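PDB 6ZMV: muramidase from Trichobolus zukalii, which probably cleaves peptidoglycan as a fungal lysozyme of glycoside hydrolase family 25, hydrolysing the glycan chains of bacterial cell walls. Local coordinates for residues Ile7-Pro12 and Thr35-Pro40. Sequence-based numbering, arbitrary orientation.
Sequences ISHYQP and TTYTDP
The imidazole of His9 has Tyr37 OH over one face, 2.9 Å above the ring plane and displaced toward the rim on the side of ND1 and CE1, while Tyr10 CD2 lies off-centre over the opposite face. The two aromatic rings across the contact form an offset edge-to-face pair, Tyr37 turning its hydroxyl-bearing edge to the imidazole with the planes 63° apart. At the edge of the imidazole, almost exactly in its plane, sits Asp39 OD2, which accepts a hydrogen bond from His9 ND1 at 3.0 Å. The same oxygen accepts from the backbone, His9 N to Asp39 OD2 being 2.8 Å. The two donors reach it differently: the peptide N-H uses the syn lone pair, whereas ND1 comes from above the carboxylate plane. His9 CG stands between the backbone N and the carbonyl carbon (chi1 73°), a rotamer that folds the ring back so that ND1 and the residue's own N converge on one acceptor. Asp39 OD1 is bound to Val41 N at the turn into helix 42-51, and the carboxylate thereby links that helix start to the loop after strand 2-7. An alanine in place of Asp39 would probably leave His9 N and ND1 without their shared acceptor and the imidazole freer to rotate. Pro40 CD adds a nonpolar touch, 4.0 Å from His9 CB. His9 itself lies within a type I turn from Ser8 to Gln11, reinforced by an ST turn in which Tyr10 N donates to Ser8 OG. A glycerol bound by Ser8 OG and Gln11 OE1 is consistent with a nearby pocket. The contact is a His-carboxylate pair joining the loop after strand 2-7 to the short strand 37-38, antiparallel to 26-33, and the residues that follow it, in the TIM-barrel-like fold of family 25 muramidases.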
ATOM      1  N   ILE A   7      -1.159  -7.684   5.682  1.00  3.68           N
ATOM      2  CA  ILE A   7      -1.612  -8.019   7.054  1.00  3.39           C
ATOM      3  C   ILE A   7      -1.630  -6.765   7.907  1.00  3.43           C
ATOM      4  O   ILE A   7      -1.087  -5.701   7.553  1.00  4.38           O
ATOM      5  CB  ILE A   7      -0.680  -9.077   7.692  1.00  3.84           C
ATOM      6  CG1 ILE A   7       0.800  -8.666   7.698  1.00  4.18           C
ATOM      7  CG2 ILE A   7      -0.875 -10.424   7.002  1.00  4.64           C
ATOM      8  CD1 ILE A   7       1.750  -9.665   8.333  1.00  4.99           C
ATOM      9  N   SER A   8      -2.239  -6.919   9.063  1.00  4.53           N
ATOM     10  CA  SER A   8      -2.453  -5.858  10.055  1.00  4.00           C
ATOM     11  C   SER A   8      -2.635  -6.518  11.423  1.00  3.96           C
ATOM     12  O   SER A   8      -2.484  -7.715  11.572  1.00  4.73           O
ATOM     13  CB  SER A   8      -3.646  -5.031   9.682  1.00  4.21           C
ATOM     14  OG  SER A   8      -4.849  -5.757   9.885  1.00  5.65           O
ATOM     15  N   HIS A   9      -3.069  -5.725  12.380  1.00  4.47           N
ATOM     16  CA  HIS A   9      -3.396  -6.266  13.691  1.00  6.16           C
ATOM     17  C   HIS A   9      -4.555  -7.243  13.629  1.00  6.80           C
ATOM     18  O   HIS A   9      -4.722  -7.993  14.585  1.00  7.43           O
ATOM     19  CB  HIS A   9      -3.757  -5.107  14.632  1.00  6.65           C
ATOM     20  CG  HIS A   9      -5.043  -4.498  14.374  1.00  9.77           C
ATOM     21  ND1 HIS A   9      -5.249  -3.525  13.430  1.00 15.94           N
ATOM     22  CD2 HIS A   9      -6.212  -4.759  14.966  1.00 15.62           C
ATOM     23  CE1 HIS A   9      -6.530  -3.147  13.513  1.00 20.68           C
ATOM     24  NE2 HIS A   9      -7.120  -3.932  14.402  1.00 23.03           N
ATOM     25  N   TYR A  10      -5.324  -7.285  12.550  1.00  5.76           N
ATOM     26  CA  TYR A  10      -6.372  -8.335  12.382  1.00  6.57           C
ATOM     27  C   TYR A  10      -5.752  -9.736  12.308  1.00  7.21           C
ATOM     28  O   TYR A  10      -6.477 -10.704  12.505  1.00  8.55           O
ATOM     29  CB  TYR A  10      -7.228  -8.058  11.154  1.00  7.78           C
ATOM     30  CG  TYR A  10      -8.227  -6.940  11.367  1.00 12.23           C
ATOM     31  CD1 TYR A  10      -9.253  -7.022  12.303  1.00 20.11           C
ATOM     32  CD2 TYR A  10      -8.224  -5.813  10.555  1.00 23.20           C
ATOM     33  CE1 TYR A  10     -10.227  -6.044  12.418  1.00 25.09           C
ATOM     34  CE2 TYR A  10      -9.204  -4.841  10.633  1.00 28.94           C
ATOM     35  CZ  TYR A  10     -10.170  -4.935  11.598  1.00 32.73           C
ATOM     36  OH  TYR A  10     -11.098  -3.947  11.679  1.00 43.51           O
ATOM     37  N   GLN A  11      -4.463  -9.824  12.055  1.00  5.64           N
ATOM     38  CA  GLN A  11      -3.660 -11.088  12.113  1.00  5.63           C
ATOM     39  C   GLN A  11      -2.666 -10.953  13.271  1.00  6.48           C
ATOM     40  O   GLN A  11      -1.509 -10.566  13.069  1.00  7.21           O
ATOM     41  CB  GLN A  11      -2.946 -11.347  10.780  1.00  5.47           C
ATOM     42  CG  GLN A  11      -3.889 -11.615   9.644  1.00  5.96           C
ATOM     43  CD  GLN A  11      -4.635 -10.430   9.104  1.00  5.16           C
ATOM     44  OE1 GLN A  11      -4.013  -9.396   8.801  1.00  6.47           O
ATOM     45  NE2 GLN A  11      -5.920 -10.568   8.926  1.00  7.75           N
ATOM     46  N   PRO A  12      -3.054 -11.260  14.519  1.00  7.56           N
ATOM     47  CA  PRO A  12      -2.111 -11.048  15.622  1.00  7.41           C
ATOM     48  C   PRO A  12      -0.879 -11.955  15.588  1.00  6.62           C
ATOM     49  O   PRO A  12       0.109 -11.582  16.160  1.00  9.24           O
ATOM     50  CB  PRO A  12      -2.921 -11.337  16.880  1.00  9.07           C
ATOM     51  CG  PRO A  12      -4.213 -11.916  16.380  1.00 11.72           C
ATOM     52  CD  PRO A  12      -4.410 -11.605  14.941  1.00  8.72           C
ATOM     53  N   THR A  35      -4.533  10.213  11.962  1.00 12.83           N
ATOM     54  CA  THR A  35      -3.542  11.064  12.653  1.00 15.14           C
ATOM     55  C   THR A  35      -2.986  10.382  13.916  1.00 11.51           C
ATOM     56  O   THR A  35      -1.991  10.846  14.468  1.00 11.52           O
ATOM     57  CB  THR A  35      -4.127  12.440  13.116  1.00 17.58           C
ATOM     58  N   THR A  36      -3.706   9.400  14.463  1.00  7.78           N
ATOM     59  CA  THR A  36      -3.482   8.997  15.882  1.00  9.75           C
ATOM     60  C   THR A  36      -3.275   7.513  16.057  1.00  9.12           C
ATOM     61  O   THR A  36      -2.858   7.125  17.104  1.00 15.79           O
ATOM     62  CB  THR A  36      -4.595   9.516  16.795  1.00 12.49           C
ATOM     63  OG1 THR A  36      -5.788   8.907  16.324  1.00 19.51           O
ATOM     64  CG2 THR A  36      -4.693  11.012  16.819  1.00 15.09           C
ATOM     65  N   TYR A  37      -3.567   6.683  15.082  1.00  5.22           N
ATOM     66  CA  TYR A  37      -3.555   5.234  15.318  1.00  6.20           C
ATOM     67  C   TYR A  37      -2.296   4.610  14.731  1.00  5.00           C
ATOM     68  O   TYR A  37      -2.019   4.717  13.526  1.00  5.87           O
ATOM     69  CB  TYR A  37      -4.783   4.594  14.678  1.00  7.24           C
ATOM     70  CG  TYR A  37      -4.783   3.084  14.811  1.00  7.82           C
ATOM     71  CD1 TYR A  37      -5.184   2.485  15.967  1.00  9.48           C
ATOM     72  CD2 TYR A  37      -4.346   2.285  13.761  1.00 10.24           C
ATOM     73  CE1 TYR A  37      -5.212   1.100  16.077  1.00 10.74           C
ATOM     74  CE2 TYR A  37      -4.326   0.915  13.863  1.00 10.65           C
ATOM     75  CZ  TYR A  37      -4.817   0.315  15.009  1.00  9.46           C
ATOM     76  OH  TYR A  37      -4.799  -1.053  15.104  1.00 12.67           O
ATOM     77  N   THR A  38      -1.572   3.933  15.601  1.00  5.10           N
ATOM     78  CA  THR A  38      -0.492   3.023  15.168  1.00  5.47           C
ATOM     79  C   THR A  38      -0.958   1.585  15.357  1.00  5.00           C
ATOM     80  O   THR A  38      -1.562   1.228  16.362  1.00  6.59           O
ATOM     81  CB  THR A  38       0.796   3.303  15.932  1.00  6.37           C
ATOM     82  OG1 THR A  38       0.585   3.128  17.319  1.00 10.04           O
ATOM     83  CG2 THR A  38       1.385   4.658  15.633  1.00  8.10           C
ATOM     84  N   ASP A  39      -0.728   0.766  14.352  1.00  4.51           N
ATOM     85  CA  ASP A  39      -1.129  -0.647  14.414  1.00  4.12           C
ATOM     86  C   ASP A  39      -0.217  -1.333  15.423  1.00  4.23           C
ATOM     87  O   ASP A  39       1.021  -1.360  15.255  1.00  5.05           O
ATOM     88  CB  ASP A  39      -1.097  -1.266  13.057  1.00  4.45           C
ATOM     89  CG  ASP A  39      -1.576  -2.690  13.033  1.00  5.50           C
ATOM     90  OD1 ASP A  39      -0.943  -3.521  13.756  1.00  5.36           O
ATOM     91  OD2 ASP A  39      -2.519  -2.982  12.262  1.00  6.21           O
ATOM     92  N   PRO A  40      -0.781  -1.995  16.473  1.00  4.55           N
ATOM     93  CA  PRO A  40       0.078  -2.534  17.533  1.00  4.95           C
ATOM     94  C   PRO A  40       0.933  -3.720  17.151  1.00  4.12           C
ATOM     95  O   PRO A  40       1.848  -4.087  17.896  1.00  5.34           O
ATOM     96  CB  PRO A  40      -0.882  -2.834  18.641  1.00  6.69           C
ATOM     97  CG  PRO A  40      -2.183  -3.011  17.965  1.00  8.03           C
ATOM     98  CD  PRO A  40      -2.233  -2.077  16.783  1.00  5.00           C
TER